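Local coordinates for EAL/GGDEF domain protein (Methylococcus capsulatus, PDB 3ICL), which is of unknown function but belongs to the GGDEF domain family, whose compact alpha/beta fold packs helices around a central mixed beta-sheet, at residues D2-L7 against R55-T60; L33-V38 against A75-D80; T66-G71 against I84-A89; I125-A130 against Y157-P162. The protein carries 1 engineered substitution. All blocks are in the same frame, centred on the assembly; numbering follows the deposited sequence.

Interaction 1. Residues D2-L7 against R55-T60; sequences DTVTGL and RLLRAT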
loop_
_atom_site.group_PDB
_atom_site.type_symbol
_atom_site.label_atom_id
_atom_site.label_comp_id
_atom_site.label_asym_id
_atom_site.label_seq_id
_atom_site.Cartn_x
_atom_site.Cartn_y
_atom_site.Cartn_z
ATOM N N ASP A 2 -4.230 14.742 0.171
ATOM C CA ASP A 2 -2.812 14.802 0.504
ATOM C C ASP A 2 -2.096 15.592 -0.595
ATOM O O ASP A 2 -1.933 15.112 -1.716
ATOM C CB ASP A 2 -2.235 13.384 0.626
ATOM C CG ASP A 2 -0.748 13.379 0.913
ATOM O OD1 ASP A 2 -0.281 14.247 1.675
ATOM O OD2 ASP A 2 -0.042 12.495 0.390
ATOM N N THR A 3 -1.687 16.811 -0.258
ATOM C CA THR A 3 -1.006 17.709 -1.189
ATOM C C THR A 3 0.197 17.080 -1.887
ATOM O O THR A 3 0.402 17.273 -3.086
ATOM C CB THR A 3 -0.521 18.979 -0.464
ATOM O OG1 THR A 3 -1.608 19.554 0.271
ATOM C CG2 THR A 3 0.002 19.998 -1.466
ATOM N N VAL A 4 0.993 16.334 -1.132
ATOM C CA VAL A 4 2.184 15.694 -1.679
ATOM C C VAL A 4 1.887 14.649 -2.753
ATOM O O VAL A 4 2.569 14.599 -3.775
ATOM C CB VAL A 4 3.022 15.033 -0.554
ATOM C CG1 VAL A 4 4.242 14.326 -1.145
ATOM C CG2 VAL A 4 3.464 16.092 0.449
ATOM N N THR A 5 0.861 13.831 -2.534
ATOM C CA THR A 5 0.523 12.766 -3.480
ATOM C C THR A 5 -0.771 12.954 -4.257
ATOM O O THR A 5 -0.953 12.354 -5.318
ATOM C CB THR A 5 0.410 11.414 -2.762
ATOM O OG1 THR A 5 -0.678 11.467 -1.834
ATOM C CG2 THR A 5 1.696 11.096 -2.011
ATOM N N GLY A 6 -1.673 13.774 -3.732
ATOM C CA GLY A 6 -2.942 13.977 -4.401
ATOM C C GLY A 6 -3.902 12.854 -4.049
ATOM O O GLY A 6 -4.991 12.755 -4.615
ATOM N N LEU A 7 -3.492 12.001 -3.112
ATOM C CA LEU A 7 -4.314 10.875 -2.662
ATOM C C LEU A 7 -5.352 11.335 -1.645
ATOM O O LEU A 7 -5.237 12.419 -1.087
ATOM C CB LEU A 7 -3.443 9.799 -2.001
ATOM C CG LEU A 7 -2.445 9.013 -2.856
ATOM C CD1 LEU A 7 -1.673 8.043 -1.969
ATOM C CD2 LEU A 7 -3.184 8.270 -3.957
ATOM N N ARG A 55 8.334 14.424 -4.863
ATOM C CA ARG A 55 8.053 14.011 -6.233
ATOM C C ARG A 55 7.990 12.489 -6.312
ATOM O O ARG A 55 7.112 11.929 -6.971
ATOM C CB ARG A 55 9.129 14.534 -7.188
ATOM C CG ARG A 55 9.139 16.044 -7.350
ATOM C CD ARG A 55 10.123 16.457 -8.425
ATOM N NE ARG A 55 9.758 15.904 -9.725
ATOM C CZ ARG A 55 10.520 15.974 -10.811
ATOM N NH1 ARG A 55 11.700 16.578 -10.757
ATOM N NH2 ARG A 55 10.104 15.439 -11.951
ATOM N N LEU A 56 8.924 11.826 -5.637
ATOM C CA LEU A 56 8.968 10.367 -5.626
ATOM C C LEU A 56 7.699 9.788 -5.002
ATOM O O LEU A 56 7.107 8.849 -5.536
ATOM C CB LEU A 56 10.201 9.883 -4.850
ATOM C CG LEU A 56 10.384 8.375 -4.639
ATOM C CD1 LEU A 56 10.317 7.626 -5.967
ATOM C CD2 LEU A 56 11.717 8.134 -3.957
ATOM N N LEU A 57 7.283 10.352 -3.873
ATOM C CA LEU A 57 6.084 9.891 -3.180
ATOM C C LEU A 57 4.844 10.013 -4.056
ATOM O O LEU A 57 3.971 9.143 -4.032
ATOM C CB LEU A 57 5.873 10.686 -1.892
ATOM C CG LEU A 57 6.856 10.418 -0.744
ATOM C CD1 LEU A 57 6.561 11.374 0.410
ATOM C CD2 LEU A 57 6.741 8.965 -0.288
ATOM N N ARG A 58 4.765 11.093 -4.825
ATOM C CA ARG A 58 3.622 11.315 -5.704
ATOM C C ARG A 58 3.639 10.351 -6.893
ATOM O O ARG A 58 2.592 9.887 -7.343
ATOM C CB ARG A 58 3.620 12.758 -6.215
ATOM C CG ARG A 58 2.305 13.181 -6.853
ATOM C CD ARG A 58 2.372 14.609 -7.377
ATOM N NE ARG A 58 1.062 15.092 -7.805
ATOM C CZ ARG A 58 0.088 15.461 -6.977
ATOM N NH1 ARG A 58 0.270 15.408 -5.665
ATOM N NH2 ARG A 58 -1.072 15.883 -7.462
ATOM N N ALA A 59 4.831 10.056 -7.404
ATOM C CA ALA A 59 4.960 9.141 -8.534
ATOM C C ALA A 59 4.681 7.712 -8.070
ATOM O O ALA A 59 4.197 6.885 -8.837
ATOM C CB ALA A 59 6.363 9.238 -9.134
ATOM N N THR A 60 4.999 7.425 -6.813
ATOM C CA THR A 60 4.771 6.093 -6.251
ATOM C C THR A 60 3.273 5.883 -6.031
ATOM O O THR A 60 2.730 4.821 -6.324
ATOM C CB THR A 60 5.520 5.927 -4.908
ATOM O OG1 THR A 60 6.931 6.048 -5.133
ATOM C CG2 THR A 60 5.228 4.564 -4.294
#
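R58 reaches out of its helix to V4, and its NH1 donates to V4 O over 3.1 Å, with an N-H...O angle of 156°. The carbonyl oxygen lies in the guanidinium plane, whereas NH1 stands above the carbonyl plane of V4, 65° out of it. With CG anti to the backbone N (chi1 -166°) and the chain extended from CG to NE, the aliphatic part runs past the same oxygen, R58 CG lying 3.4 Å from V4 O. T5 O sits over one face of the guanidinium, 3.3 Å above its plane and offset toward the rim, but is not hydrogen-bonded to NH1. Beside the R58-V4 bond, V4 CG1 packs on L57 CB at 4.1 Å and T5 CG2 rests 3.6 Å from L57 O. Behind these contacts the 2-7 loop holds its own shape: T5 OG1 donates to D2 OD2 and accepts from L7 N at 3.1 Å, the latter closing an ST turn. D2 OD2 also forms a salt bridge with R76 of strand 73-77, so the loop is fastened to the sheet as well as to helix 50-67. The D2-T3-V4-T5 sequence and its tight turn correspond to the DxLT-type motif found at the start of GGDEF domains.

Interaction 2. Residues L33-V38 against A75-D80; sequences LLFLDV and ARIGGD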
loop_
_atom_site.group_PDB
_atom_site.type_symbol
_atom_site.label_atom_id
_atom_site.label_comp_id
_atom_site.label_asym_id
_atom_site.label_seq_id
_atom_site.Cartn_x
_atom_site.Cartn_y
_atom_site.Cartn_z
ATOM N N LEU A 33 -6.647 -5.516 2.820
ATOM C CA LEU A 33 -5.860 -4.329 3.099
ATOM C C LEU A 33 -4.380 -4.605 2.876
ATOM O O LEU A 33 -3.837 -5.591 3.379
ATOM C CB LEU A 33 -6.090 -3.916 4.550
ATOM C CG LEU A 33 -6.091 -2.444 4.947
ATOM C CD1 LEU A 33 -7.105 -1.659 4.121
ATOM C CD2 LEU A 33 -6.438 -2.368 6.423
ATOM N N LEU A 34 -3.738 -3.748 2.092
ATOM C CA LEU A 34 -2.308 -3.864 1.843
ATOM C C LEU A 34 -1.673 -2.648 2.502
ATOM O O LEU A 34 -2.191 -1.540 2.396
ATOM C CB LEU A 34 -1.999 -3.865 0.338
ATOM C CG LEU A 34 -2.062 -5.206 -0.412
ATOM C CD1 LEU A 34 -3.410 -5.864 -0.203
ATOM C CD2 LEU A 34 -1.797 -4.972 -1.890
ATOM N N PHE A 35 -0.569 -2.866 3.206
ATOM C CA PHE A 35 0.146 -1.788 3.874
ATOM C C PHE A 35 1.522 -1.808 3.217
ATOM O O PHE A 35 2.303 -2.734 3.426
ATOM C CB PHE A 35 0.257 -2.076 5.378
ATOM C CG PHE A 35 0.113 -0.854 6.252
ATOM C CD1 PHE A 35 0.962 0.242 6.097
ATOM C CD2 PHE A 35 -0.855 -0.814 7.256
ATOM C CE1 PHE A 35 0.852 1.361 6.932
ATOM C CE2 PHE A 35 -0.974 0.302 8.100
ATOM C CZ PHE A 35 -0.120 1.389 7.937
ATOM N N LEU A 36 1.808 -0.791 2.414
ATOM C CA LEU A 36 3.065 -0.720 1.685
ATOM C C LEU A 36 4.070 0.234 2.304
ATOM O O LEU A 36 3.724 1.324 2.757
ATOM C CB LEU A 36 2.777 -0.323 0.237
ATOM C CG LEU A 36 3.917 -0.253 -0.777
ATOM C CD1 LEU A 36 3.330 -0.438 -2.172
ATOM C CD2 LEU A 36 4.647 1.070 -0.667
ATOM N N ASP A 37 5.328 -0.187 2.303
ATOM C CA ASP A 37 6.403 0.610 2.873
ATOM C C ASP A 37 7.465 0.846 1.815
ATOM O O ASP A 37 7.889 -0.093 1.135
ATOM C CB ASP A 37 7.035 -0.153 4.041
ATOM C CG ASP A 37 8.030 0.674 4.820
ATOM O OD1 ASP A 37 8.484 1.726 4.319
ATOM O OD2 ASP A 37 8.369 0.256 5.946
ATOM N N VAL A 38 7.869 2.100 1.649
ATOM C CA VAL A 38 8.941 2.404 0.712
ATOM C C VAL A 38 10.138 2.297 1.641
ATOM O O VAL A 38 10.506 3.252 2.329
ATOM C CB VAL A 38 8.824 3.820 0.126
ATOM C CG1 VAL A 38 9.989 4.090 -0.814
ATOM C CG2 VAL A 38 7.512 3.951 -0.636
ATOM N N ALA A 75 -4.055 5.618 0.224
ATOM C CA ALA A 75 -3.788 6.805 1.036
ATOM C C ALA A 75 -2.431 6.681 1.723
ATOM O O ALA A 75 -2.030 5.597 2.132
ATOM C CB ALA A 75 -4.891 6.991 2.069
ATOM N N ARG A 76 -1.734 7.805 1.858
ATOM C CA ARG A 76 -0.411 7.830 2.470
ATOM C C ARG A 76 -0.486 7.899 3.993
ATOM O O ARG A 76 -1.448 8.427 4.552
ATOM C CB ARG A 76 0.373 9.036 1.932
ATOM C CG ARG A 76 1.845 9.088 2.333
ATOM C CD ARG A 76 2.601 10.100 1.473
ATOM N NE ARG A 76 2.155 11.473 1.701
ATOM C CZ ARG A 76 2.797 12.349 2.471
ATOM N NH1 ARG A 76 3.918 11.998 3.085
ATOM N NH2 ARG A 76 2.317 13.574 2.628
ATOM N N ILE A 77 0.523 7.355 4.662
ATOM C CA ILE A 77 0.566 7.409 6.116
ATOM C C ILE A 77 1.992 7.252 6.622
ATOM O O ILE A 77 2.828 6.623 5.974
ATOM C CB ILE A 77 -0.352 6.328 6.760
ATOM C CG1 ILE A 77 -0.506 6.609 8.261
ATOM C CG2 ILE A 77 0.225 4.932 6.541
ATOM C CD1 ILE A 77 -1.487 5.686 8.959
ATOM N N GLY A 78 2.274 7.847 7.777
ATOM C CA GLY A 78 3.602 7.744 8.350
ATOM C C GLY A 78 4.680 8.247 7.409
ATOM O O GLY A 78 5.803 7.742 7.410
ATOM N N GLY A 79 4.338 9.237 6.592
ATOM C CA GLY A 79 5.306 9.799 5.668
ATOM C C GLY A 79 5.593 8.984 4.419
ATOM O O GLY A 79 5.310 9.436 3.305
ATOM N N ASP A 80 6.143 7.784 4.590
ATOM C CA ASP A 80 6.484 6.956 3.442
ATOM C C ASP A 80 5.802 5.590 3.333
ATOM O O ASP A 80 6.343 4.676 2.717
ATOM C CB ASP A 80 8.006 6.782 3.368
ATOM C CG ASP A 80 8.577 6.089 4.585
ATOM O OD1 ASP A 80 7.807 5.774 5.516
ATOM O OD2 ASP A 80 9.804 5.859 4.613
#
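V38 and D80 mark the place where the two backbones meet. Their CA atoms are 5.8 Å apart, whereas those of F35, midway along strand 32-38, and I77, at the end of strand 73-77, are separated by 9.5 Å because strand 81-86 runs between 32-38 and 73-77. V38 N donates to D80 O over 3.2 Å, with the donor nearly in line with the carbonyl. This bond carries on the antiparallel pairing of strand 32-38 with strand 81-86, in which L34 bonds with I84 and L36 with F82. D80 stands in the turn that joins strands 73-77 and 81-86, and G78, G79, D80, K81 and F82 form this protein's version of the GGDEF signature, carried as usual on a beta-hairpin. Both glycines have positive phi, and the turn is gripped from within: R76 NH1 donates to an in-plane lone pair of G79 O at 2.9 Å. Among the side chains, D80 CG is placed between its backbone N and carbonyl carbon (chi1 61°), 4.1 Å from V38 O. The carboxylates of D37 and D80 are like charges brought close, OD1 to OD1 at 4.3 Å, and probably repel unless offset; D37 has a long, weak ion pair with K150. A sulfate ion, probably from the crystallisation liquor, comes within about 3 Å of the D37 side chain at the nearest atoms. I77 CG2 meets F35 CE1 at 3.6 Å, the two side chains crossing at about a right angle. Helix 135-152 packs against F35 through D143 and M146.

Interaction 3. Residues T66-G71 against I84-A89; sequences TAVRDG and ILLNGA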
loop_
_atom_site.group_PDB
_atom_site.type_symbol
_atom_site.label_atom_id
_atom_site.label_comp_id
_atom_site.label_asym_id
_atom_site.label_seq_id
_atom_site.Cartn_x
_atom_site.Cartn_y
_atom_site.Cartn_z
ATOM N N THR A 66 -2.393 2.676 -10.478
ATOM C CA THR A 66 -2.494 2.011 -11.780
ATOM C C THR A 66 -2.490 0.501 -11.606
ATOM O O THR A 66 -2.931 -0.234 -12.492
ATOM C CB THR A 66 -1.312 2.349 -12.719
ATOM O OG1 THR A 66 -0.122 1.709 -12.238
ATOM C CG2 THR A 66 -1.086 3.840 -12.786
ATOM N N ALA A 67 -1.995 0.040 -10.460
ATOM C CA ALA A 67 -1.906 -1.393 -10.200
ATOM C C ALA A 67 -3.070 -1.976 -9.418
ATOM O O ALA A 67 -3.190 -3.190 -9.310
ATOM C CB ALA A 67 -0.584 -1.710 -9.496
ATOM N N VAL A 68 -3.926 -1.126 -8.860
ATOM C CA VAL A 68 -5.088 -1.620 -8.125
ATOM C C VAL A 68 -6.293 -1.583 -9.063
ATOM O O VAL A 68 -6.126 -1.368 -10.260
ATOM C CB VAL A 68 -5.370 -0.774 -6.850
ATOM C CG1 VAL A 68 -4.201 -0.913 -5.881
ATOM C CG2 VAL A 68 -5.584 0.696 -7.205
ATOM N N ARG A 69 -7.498 -1.815 -8.542
ATOM C CA ARG A 69 -8.685 -1.789 -9.394
ATOM C C ARG A 69 -9.489 -0.509 -9.196
ATOM O O ARG A 69 -9.441 0.111 -8.134
ATOM C CB ARG A 69 -9.603 -2.992 -9.119
ATOM C CG ARG A 69 -8.994 -4.373 -9.391
ATOM C CD ARG A 69 -8.155 -4.842 -8.213
ATOM N NE ARG A 69 -8.876 -4.658 -6.959
ATOM C CZ ARG A 69 -9.936 -5.371 -6.591
ATOM N NH1 ARG A 69 -10.397 -6.332 -7.379
ATOM N NH2 ARG A 69 -10.549 -5.102 -5.446
ATOM N N ASP A 70 -10.227 -0.110 -10.225
ATOM C CA ASP A 70 -11.052 1.084 -10.117
ATOM C C ASP A 70 -11.997 0.784 -8.957
ATOM O O ASP A 70 -12.576 -0.299 -8.890
ATOM C CB ASP A 70 -11.839 1.305 -11.410
ATOM C CG ASP A 70 -12.606 2.614 -11.410
ATOM O OD1 ASP A 70 -11.965 3.679 -11.287
ATOM O OD2 ASP A 70 -13.848 2.576 -11.527
ATOM N N GLY A 71 -12.137 1.725 -8.032
ATOM C CA GLY A 71 -12.998 1.483 -6.888
ATOM C C GLY A 71 -12.182 1.264 -5.622
ATOM O O GLY A 71 -12.705 1.377 -4.513
ATOM N N ILE A 84 -3.536 0.514 1.337
ATOM C CA ILE A 84 -4.278 0.185 0.135
ATOM C C ILE A 84 -5.498 -0.677 0.438
ATOM O O ILE A 84 -5.381 -1.780 0.966
ATOM C CB ILE A 84 -3.331 -0.544 -0.840
ATOM C CG1 ILE A 84 -2.177 0.400 -1.190
ATOM C CG2 ILE A 84 -4.088 -1.025 -2.067
ATOM C CD1 ILE A 84 -0.899 -0.301 -1.597
ATOM N N LEU A 85 -6.669 -0.160 0.098
ATOM C CA LEU A 85 -7.921 -0.869 0.320
ATOM C C LEU A 85 -8.430 -1.522 -0.954
ATOM O O LEU A 85 -8.661 -0.846 -1.955
ATOM C CB LEU A 85 -8.985 0.102 0.848
ATOM C CG LEU A 85 -10.460 -0.305 0.759
ATOM C CD1 LEU A 85 -10.715 -1.616 1.501
ATOM C CD2 LEU A 85 -11.313 0.818 1.342
ATOM N N LEU A 86 -8.586 -2.842 -0.917
ATOM C CA LEU A 86 -9.120 -3.572 -2.056
ATOM C C LEU A 86 -10.597 -3.779 -1.723
ATOM O O LEU A 86 -10.958 -4.596 -0.879
ATOM C CB LEU A 86 -8.393 -4.909 -2.235
ATOM C CG LEU A 86 -6.877 -4.783 -2.437
ATOM C CD1 LEU A 86 -6.313 -6.142 -2.790
ATOM C CD2 LEU A 86 -6.556 -3.780 -3.545
ATOM N N ASN A 87 -11.439 -3.006 -2.395
ATOM C CA ASN A 87 -12.882 -3.010 -2.170
ATOM C C ASN A 87 -13.572 -4.208 -2.822
ATOM O O ASN A 87 -14.285 -4.059 -3.817
ATOM C CB ASN A 87 -13.439 -1.687 -2.707
ATOM C CG ASN A 87 -14.871 -1.440 -2.299
ATOM O OD1 ASN A 87 -15.371 -2.028 -1.340
ATOM N ND2 ASN A 87 -15.537 -0.543 -3.017
ATOM N N GLY A 88 -13.372 -5.388 -2.236
ATOM C CA GLY A 88 -13.931 -6.609 -2.788
ATOM C C GLY A 88 -12.836 -7.173 -3.673
ATOM O O GLY A 88 -12.702 -6.778 -4.829
ATOM N N ALA A 89 -12.053 -8.100 -3.131
ATOM C CA ALA A 89 -10.915 -8.666 -3.849
ATOM C C ALA A 89 -11.133 -9.974 -4.600
ATOM O O ALA A 89 -10.193 -10.747 -4.779
ATOM C CB ALA A 89 -9.744 -8.825 -2.886
#
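The backbones are nearest at V68 and L86, with CA atoms 7.5 Å apart, and at G71 and N87, 6.5 Å apart, as the chain leaving helix 50-67 passes the end of strand 81-86. V68 CG1 packs on I84 CG2 at 3.8 Å, the two side chains meeting at a slant, and more distantly on L86 CD2. Helix 96-106 adds I102 against I84 and V98 against L86. The polar contact belongs to R69, whose chain bends at chi2 (83°) and again at chi3 (47°) before its guanidinium turns to the 84-89 segment. R69 NH2 donates to G88 O over 2.8 Å and almost straight, at 172°; the oxygen lies in the guanidinium plane, although the donor stands well above the carbonyl plane. The same NH2 passes 3.9 Å from L86 CB. The G88 carbonyl follows an inverse gamma turn centred on N87, closed by G88 N donating to L86 O at 2.9 Å. G71 O lies 3.6 Å from N87 CB. D72 ties both segments together, bonding N87 N and forming a salt bridge with R69 NE. The buried G88 carbonyl is therefore met by a cationic donor whose charge is probably offset in part by D72.

Interaction 4. Residues I125-A130 against Y157-P162; sequences IAVSPA and YQFFSP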
loop_
_atom_site.group_PDB
_atom_site.type_symbol
_atom_site.label_atom_id
_atom_site.label_comp_id
_atom_site.label_asym_id
_atom_site.label_seq_id
_atom_site.Cartn_x
_atom_site.Cartn_y
_atom_site.Cartn_z
ATOM N N ILE A 125 -0.061 -7.851 4.123
ATOM C CA ILE A 125 -1.435 -7.997 3.650
ATOM C C ILE A 125 -2.387 -8.542 4.711
ATOM O O ILE A 125 -2.061 -9.486 5.438
ATOM C CB ILE A 125 -1.544 -8.935 2.410
ATOM C CG1 ILE A 125 -0.845 -8.328 1.188
ATOM C CG2 ILE A 125 -3.010 -9.145 2.059
ATOM C CD1 ILE A 125 -0.680 -9.282 0.028
ATOM N N ALA A 126 -3.546 -8.109 4.896
ATOM C CA ALA A 126 -4.497 -8.572 5.901
ATOM C C ALA A 126 -5.834 -8.792 5.209
ATOM O O ALA A 126 -6.345 -7.898 4.538
ATOM C CB ALA A 126 -4.640 -7.546 7.009
ATOM N N VAL A 127 -6.393 -9.985 5.374
ATOM C CA VAL A 127 -7.667 -10.336 4.753
ATOM C C VAL A 127 -8.791 -10.395 5.785
ATOM O O VAL A 127 -8.653 -11.034 6.825
ATOM C CB VAL A 127 -7.584 -11.717 4.055
ATOM C CG1 VAL A 127 -8.856 -11.983 3.260
ATOM C CG2 VAL A 127 -6.358 -11.774 3.153
ATOM N N SER A 128 -9.898 -9.725 5.494
ATOM C CA SER A 128 -11.043 -9.738 6.398
ATOM C C SER A 128 -11.861 -10.982 6.074
ATOM O O SER A 128 -12.045 -11.313 4.902
ATOM C CB SER A 128 -11.910 -8.494 6.190
ATOM O OG SER A 128 -12.991 -8.476 7.110
ATOM N N PRO A 129 -12.393 -11.672 7.100
ATOM C CA PRO A 129 -12.280 -11.367 8.530
ATOM C C PRO A 129 -11.154 -12.092 9.275
ATOM O O PRO A 129 -10.795 -11.703 10.383
ATOM C CB PRO A 129 -13.645 -11.775 9.058
ATOM C CG PRO A 129 -13.888 -13.037 8.290
ATOM C CD PRO A 129 -13.456 -12.671 6.872
ATOM N N ALA A 130 -10.608 -13.143 8.672
ATOM C CA ALA A 130 -9.544 -13.924 9.304
ATOM C C ALA A 130 -8.437 -13.096 9.966
ATOM O O ALA A 130 -7.961 -13.434 11.055
ATOM C CB ALA A 130 -8.928 -14.876 8.285
ATOM N N TYR A 157 6.190 -9.343 -0.272
ATOM C CA TYR A 157 4.920 -9.174 0.398
ATOM C C TYR A 157 4.649 -10.427 1.207
ATOM O O TYR A 157 5.235 -11.479 0.959
ATOM C CB TYR A 157 3.786 -8.934 -0.614
ATOM C CG TYR A 157 3.332 -10.143 -1.425
ATOM C CD1 TYR A 157 2.497 -11.118 -0.869
ATOM C CD2 TYR A 157 3.702 -10.287 -2.763
ATOM C CE1 TYR A 157 2.039 -12.201 -1.632
ATOM C CE2 TYR A 157 3.252 -11.364 -3.531
ATOM C CZ TYR A 157 2.421 -12.313 -2.961
ATOM O OH TYR A 157 1.966 -13.362 -3.731
ATOM N N GLN A 158 3.787 -10.304 2.204
ATOM C CA GLN A 158 3.414 -11.460 2.996
ATOM C C GLN A 158 2.110 -11.193 3.724
ATOM O O GLN A 158 1.797 -10.049 4.079
ATOM C CB GLN A 158 4.529 -11.838 3.976
ATOM C CG GLN A 158 4.650 -10.992 5.207
ATOM C CD GLN A 158 5.658 -11.579 6.178
ATOM O OE1 GLN A 158 6.840 -11.699 5.860
ATOM N NE2 GLN A 158 5.192 -11.958 7.362
ATOM N N PHE A 159 1.330 -12.250 3.912
ATOM C CA PHE A 159 0.049 -12.143 4.599
ATOM C C PHE A 159 0.259 -12.226 6.099
ATOM O O PHE A 159 1.206 -12.854 6.563
ATOM C CB PHE A 159 -0.889 -13.281 4.201
ATOM C CG PHE A 159 -1.419 -13.183 2.806
ATOM C CD1 PHE A 159 -0.692 -13.681 1.731
ATOM C CD2 PHE A 159 -2.675 -12.625 2.570
ATOM C CE1 PHE A 159 -1.211 -13.634 0.436
ATOM C CE2 PHE A 159 -3.203 -12.573 1.280
ATOM C CZ PHE A 159 -2.467 -13.080 0.211
ATOM N N PHE A 160 -0.633 -11.597 6.852
ATOM C CA PHE A 160 -0.561 -11.646 8.300
ATOM C C PHE A 160 -0.809 -13.095 8.728
ATOM O O PHE A 160 -1.639 -13.783 8.134
ATOM C CB PHE A 160 -1.634 -10.737 8.910
ATOM C CG PHE A 160 -1.723 -10.826 10.413
ATOM C CD1 PHE A 160 -2.774 -11.511 11.023
ATOM C CD2 PHE A 160 -0.743 -10.255 11.215
ATOM C CE1 PHE A 160 -2.844 -11.625 12.408
ATOM C CE2 PHE A 160 -0.802 -10.365 12.601
ATOM C CZ PHE A 160 -1.858 -11.052 13.200
ATOM N N SER A 161 -0.082 -13.557 9.743
ATOM C CA SER A 161 -0.256 -14.918 10.250
ATOM C C SER A 161 -0.728 -14.886 11.702
ATOM O O SER A 161 0.027 -14.506 12.597
ATOM C CB SER A 161 1.056 -15.698 10.167
ATOM O OG SER A 161 1.447 -15.884 8.820
ATOM N N PRO A 162 -1.989 -15.283 11.950
ATOM C CA PRO A 162 -2.566 -15.300 13.299
ATOM C C PRO A 162 -1.665 -15.982 14.327
ATOM O O PRO A 162 -1.421 -17.186 14.252
ATOM C CB PRO A 162 -3.883 -16.041 13.097
ATOM C CG PRO A 162 -4.285 -15.614 11.719
ATOM C CD PRO A 162 -2.982 -15.727 10.952
#
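I125 pairs with F159 in a parallel beta bridge, their CA atoms 4.5 Å apart, which joins the two strands of the beta-alpha-beta unit made by strand 121-127, helix 135-152 and strand 156-159, the last being an outermost strand of the sheet. The axes of the short strands 125-127 and 157-159 are inclined at 29°, and the bridge rests on two backbone bonds made by I125 to the residues flanking F159: I125 N donates to Q158 O, and F160 N donates to I125 O, each over 2.9 Å. A CA-H...O contact from F159 to I125 O adds to the second, and F160 CB also lies 3.7 Å from the same I125 O. In the apolar contacts I125 touches two rings. Its CG2, anti to the backbone N, meets F159 CE2 at 3.5 Å, and its CD1 stands over one face of the F159 ring, toward the rim, while also reaching Y157 CD1 at 3.8 Å. Helix 96-106 covers this side of the sheet, with A99 touching both I125 and Y157, and Q100 bonded to the Y157 hydroxyl. At the edge of the F159 ring, V127 CG2 lies near the ring plane, 3.8 Å from CE2.

Overall arrangement
From the N terminus, interaction 1 closes the first long loop, fastening the segment before helix 10-23 to helix 50-67. Interaction 2 opens within that loop, on strand 32-38, and closes at the hairpin turn after it, so the two cross; they also touch, T5 CG2 packing on R76 CD. Interaction 3 opens at the end of helix 50-67, before interaction 2 has closed, and ends beyond strand 81-86, crossing interaction 2 in turn. L34 CD1 packs on L86 CD1 where these two meet in the central sheet. Interaction 4 follows in series, adding strand 156-159 beside 121-127, and lies across the chain's centre from interaction 1, their centres about 27 Å apart.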